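Local coordinates for protein methanosaeta concilii ACLY-B (Methanothrix soehngenii, PDB 6ZNW) that probably serves as the B subunit of an ATP-citrate lyase, which uses ATP and coenzyme A to split citrate by way of citryl-CoA into acetyl-CoA and oxaloacetate, at residues Tyr18-Asn23 / Ile45-Arg50. Numbering follows the deposited sequence.
With Q5B ((3S)-citryl-Coenzyme A), chain F.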
loop_
_atom_site.group_PDB
_atom_site.type_symbol
_atom_site.label_atom_id
_atom_site.label_comp_id
_atom_site.label_asym_id
_atom_site.label_seq_id
_atom_site.Cartn_x
_atom_site.Cartn_y
_atom_site.Cartn_z
ATOM N N TYR B 18 -5.763 -43.768 -3.493
ATOM C CA TYR B 18 -7.010 -43.110 -3.134
ATOM C C TYR B 18 -6.837 -42.574 -1.709
ATOM O O TYR B 18 -6.660 -43.343 -0.762
ATOM C CB TYR B 18 -8.222 -44.069 -3.220
ATOM C CG TYR B 18 -9.532 -43.346 -3.007
ATOM C CD1 TYR B 18 -9.968 -43.019 -1.734
ATOM C CD2 TYR B 18 -10.288 -42.909 -4.083
ATOM C CE1 TYR B 18 -11.145 -42.308 -1.532
ATOM C CE2 TYR B 18 -11.469 -42.198 -3.896
ATOM C CZ TYR B 18 -11.887 -41.885 -2.615
ATOM O OH TYR B 18 -13.062 -41.197 -2.402
ATOM N N GLY B 19 -6.918 -41.260 -1.578
ATOM C CA GLY B 19 -6.738 -40.563 -0.316
ATOM C C GLY B 19 -5.411 -39.824 -0.331
ATOM O O GLY B 19 -4.411 -40.367 -0.796
ATOM N N TYR B 20 -5.394 -38.582 0.159
ATOM C CA TYR B 20 -4.195 -37.765 0.207
ATOM C C TYR B 20 -3.261 -38.200 1.359
ATOM O O TYR B 20 -3.147 -37.504 2.368
ATOM C CB TYR B 20 -4.580 -36.279 0.326
ATOM C CG TYR B 20 -3.464 -35.334 -0.077
ATOM C CD1 TYR B 20 -2.744 -35.538 -1.244
ATOM C CD2 TYR B 20 -3.120 -34.253 0.717
ATOM C CE1 TYR B 20 -1.711 -34.685 -1.613
ATOM C CE2 TYR B 20 -2.115 -33.369 0.340
ATOM C CZ TYR B 20 -1.405 -33.590 -0.823
ATOM O OH TYR B 20 -0.388 -32.722 -1.175
ATOM N N GLN B 21 -2.579 -39.339 1.196
ATOM C CA GLN B 21 -1.667 -39.882 2.209
ATOM C C GLN B 21 -0.245 -39.643 1.751
ATOM O O GLN B 21 0.387 -40.534 1.184
ATOM C CB GLN B 21 -1.934 -41.383 2.435
ATOM C CG GLN B 21 -3.351 -41.670 2.911
ATOM C CD GLN B 21 -3.511 -41.383 4.370
ATOM O OE1 GLN B 21 -2.608 -41.664 5.160
ATOM N NE2 GLN B 21 -4.654 -40.810 4.759
ATOM N N THR B 22 0.261 -38.440 2.025
ATOM C CA THR B 22 1.576 -37.986 1.583
ATOM C C THR B 22 2.732 -38.886 2.064
ATOM O O THR B 22 3.675 -39.087 1.303
ATOM C CB THR B 22 1.789 -36.503 1.931
ATOM O OG1 THR B 22 1.998 -36.375 3.334
ATOM C CG2 THR B 22 0.623 -35.626 1.497
ATOM N N ASN B 23 2.658 -39.445 3.286
ATOM C CA ASN B 23 3.734 -40.333 3.774
ATOM C C ASN B 23 3.761 -41.649 2.998
ATOM O O ASN B 23 4.833 -42.113 2.606
ATOM C CB ASN B 23 3.591 -40.642 5.267
ATOM C CG ASN B 23 4.026 -39.532 6.172
ATOM O OD1 ASN B 23 4.538 -38.479 5.731
ATOM N ND2 ASN B 23 3.830 -39.738 7.468
ATOM N N ILE B 45 -3.022 -39.487 -7.856
ATOM C CA ILE B 45 -3.605 -39.527 -6.533
ATOM C C ILE B 45 -5.077 -39.180 -6.703
ATOM O O ILE B 45 -5.414 -38.286 -7.479
ATOM C CB ILE B 45 -2.908 -38.504 -5.606
ATOM C CG1 ILE B 45 -1.411 -38.813 -5.463
ATOM C CG2 ILE B 45 -3.599 -38.407 -4.232
ATOM C CD1 ILE B 45 -0.600 -37.602 -5.361
ATOM N N ILE B 46 -5.959 -39.887 -5.992
ATOM C CA ILE B 46 -7.372 -39.557 -6.017
ATOM C C ILE B 46 -7.683 -38.847 -4.699
ATOM O O ILE B 46 -7.579 -39.443 -3.638
ATOM C CB ILE B 46 -8.275 -40.768 -6.340
ATOM C CG1 ILE B 46 -7.749 -41.498 -7.603
ATOM C CG2 ILE B 46 -9.726 -40.312 -6.533
ATOM C CD1 ILE B 46 -8.198 -42.910 -7.763
ATOM N N ASN B 47 -7.919 -37.538 -4.768
ATOM C CA ASN B 47 -8.220 -36.703 -3.616
ATOM C C ASN B 47 -9.650 -36.181 -3.785
ATOM O O ASN B 47 -9.888 -35.268 -4.581
ATOM C CB ASN B 47 -7.212 -35.552 -3.521
ATOM C CG ASN B 47 -7.309 -34.722 -2.263
ATOM O OD1 ASN B 47 -8.238 -34.856 -1.461
ATOM N ND2 ASN B 47 -6.348 -33.832 -2.066
ATOM N N PRO B 48 -10.619 -36.771 -3.059
ATOM C CA PRO B 48 -12.022 -36.346 -3.228
ATOM C C PRO B 48 -12.304 -34.881 -2.893
ATOM O O PRO B 48 -13.270 -34.302 -3.396
ATOM C CB PRO B 48 -12.821 -37.312 -2.341
ATOM C CG PRO B 48 -11.835 -37.983 -1.470
ATOM C CD PRO B 48 -10.481 -37.892 -2.109
ATOM N N SER B 49 -11.440 -34.268 -2.099
ATOM C CA SER B 49 -11.604 -32.884 -1.701
ATOM C C SER B 49 -11.034 -31.891 -2.719
ATOM O O SER B 49 -11.482 -30.741 -2.751
ATOM C CB SER B 49 -10.923 -32.676 -0.352
ATOM O OG SER B 49 -10.830 -31.309 0.023
ATOM N N ARG B 50 -10.020 -32.299 -3.505
ATOM C CA ARG B 50 -9.347 -31.358 -4.401
ATOM C C ARG B 50 -8.662 -32.012 -5.584
ATOM O O ARG B 50 -7.956 -33.006 -5.428
ATOM C CB ARG B 50 -8.214 -30.667 -3.606
ATOM C CG ARG B 50 -8.444 -29.225 -3.182
ATOM C CD ARG B 50 -7.296 -28.747 -2.294
ATOM N NE ARG B 50 -6.350 -27.884 -3.008
ATOM C CZ ARG B 50 -5.043 -27.821 -2.752
ATOM N NH1 ARG B 50 -4.509 -28.570 -1.794
ATOM N NH2 ARG B 50 -4.260 -27.016 -3.460
HETATM N N Q5B F . -9.807 -27.227 6.377
HETATM C C Q5B F . -5.602 -20.813 6.358
HETATM O O Q5B F . -4.802 -23.466 6.237
HETATM C C1 Q5B F . -6.059 -21.803 7.441
HETATM C C10 Q5B F . -10.793 -25.393 7.078
HETATM C C11 Q5B F . -11.038 -26.683 6.645
HETATM C C12 Q5B F . -13.221 -26.443 6.870
HETATM C C13 Q5B F . -11.916 -24.608 7.400
HETATM C C14 Q5B F . -7.427 -22.424 7.046
HETATM C C15 Q5B F . -8.509 -21.409 6.665
HETATM C C16 Q5B F . -10.460 -20.116 7.391
HETATM C C17 Q5B F . -9.874 -18.717 7.420
HETATM C C18 Q5B F . -9.598 -18.239 8.829
HETATM C C19 Q5B F . -8.094 -16.996 10.303
HETATM C C2 Q5B F . -6.154 -21.072 8.794
HETATM C C20 Q5B F . -6.987 -17.741 11.029
HETATM C C21 Q5B F . -5.436 -15.646 11.935
HETATM C C22 Q5B F . -4.692 -14.887 13.003
HETATM C C23 Q5B F . -3.403 -15.541 13.527
HETATM C C24 Q5B F . -2.679 -16.338 12.424
HETATM C C25 Q5B F . -1.478 -17.233 12.755
HETATM C C26 Q5B F . -2.502 -14.414 14.059
HETATM C C3 Q5B F . -4.998 -22.891 7.532
HETATM C C4 Q5B F . -6.260 -28.334 5.300
HETATM C C5 Q5B F . -7.374 -29.366 5.366
HETATM C C6 Q5B F . -8.244 -29.556 4.124
HETATM C C7 Q5B F . -9.339 -28.507 4.304
HETATM C C8 Q5B F . -9.535 -28.545 5.822
HETATM C C9 Q5B F . -8.895 -26.246 6.665
HETATM N N1 Q5B F . -9.431 -25.128 7.091
HETATM N N2 Q5B F . -12.233 -27.271 6.522
HETATM N N3 Q5B F . -13.139 -25.177 7.281
HETATM N N4 Q5B F . -11.845 -23.331 7.771
HETATM N N5 Q5B F . -9.442 -21.136 7.593
HETATM N N6 Q5B F . -8.442 -17.608 9.027
HETATM O O1 Q5B F . -3.203 -25.330 6.906
HETATM O O10 Q5B F . -7.715 -32.457 2.610
HETATM O O11 Q5B F . -9.796 -33.208 3.992
HETATM O O12 Q5B F . -10.012 -31.359 2.258
HETATM O O13 Q5B F . -8.489 -20.867 5.553
HETATM O O14 Q5B F . -10.428 -18.387 9.720
HETATM O O15 Q5B F . -5.299 -15.456 10.766
HETATM O O16 Q5B F . -1.060 -18.074 11.943
HETATM O O17 Q5B F . -0.923 -17.064 13.964
HETATM O O18 Q5B F . -1.580 -13.959 13.418
HETATM O O19 Q5B F . -2.901 -13.880 15.215
HETATM O O2 Q5B F . -3.154 -24.099 4.583
HETATM O O20 Q5B F . -3.760 -16.452 14.569
HETATM O O21 Q5B F . -7.866 -23.325 8.056
HETATM O O3 Q5B F . -5.030 -25.681 5.233
HETATM O O4 Q5B F . -6.850 -24.871 3.528
HETATM O O5 Q5B F . -4.836 -26.213 2.754
HETATM O O6 Q5B F . -6.540 -27.372 4.259
HETATM O O7 Q5B F . -8.329 -29.023 6.396
HETATM O O8 Q5B F . -10.557 -28.710 3.595
HETATM O O9 Q5B F . -8.845 -30.852 4.346
HETATM P P Q5B F . -3.925 -24.666 5.774
HETATM P P1 Q5B F . -5.850 -25.941 3.886
HETATM P P2 Q5B F . -9.052 -32.037 3.266
HETATM S S Q5B F . -6.514 -16.871 12.571
#
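Y18 and I46, neighbours in register on adjacent parallel strands, form the apolar centre: the tyrosine ring lies across the isoleucine at about a right angle, its CD2 3.6 Å from CG2 of I46. With its CG turned opposite the backbone N (chi1 -173°), Y18 runs on past the strand ends, where its OH meets CG of P48 at 3.6 Å. I71, from helix 71-77, touches both Y18 and I46. Trimming Y18 to an alanine would probably leave the methyl of I46 and the ring of P48 without their shared cover and open a gap between them. Farther out, I45 sets its CG2 at the edge of the Y20 ring, 4.2 Å from CD1. The amide of N47 approaches that ring obliquely, ND2 lying 3.8 Å from CG, yet the two planes are only 10° apart; CG2 of T22 sits above one face of the same ring, toward its rim. Y20 is held at its far end by a hydrogen bond between its OH and ND1 of H54. The backbone tie is nearly straight: N of G19 donates to O of I46 (2.8 Å, 168°), the oxygen also sitting over a face of the Y18 ring. At G19 the backbone angles would push any side chain against the carbonyl oxygen of Y18. At the polar edge a type I turn from N47 to R50 presents OG of S49 to O12 on the 3'-phosphate of citryl-CoA, at a hydrogen-bonding distance so short that its exact value is doubtful. R597 of the second subunit and H415 of the third share this ligand. The whole exemplifies a beta-alpha-beta crossover, strand 15-18, helix 22-34 and strand 42-46, in a Rossmann-like domain, here with the loop after strand 42-46 reaching the 3'-phosphate, as in the CoA-binding domain of succinyl-CoA synthetases.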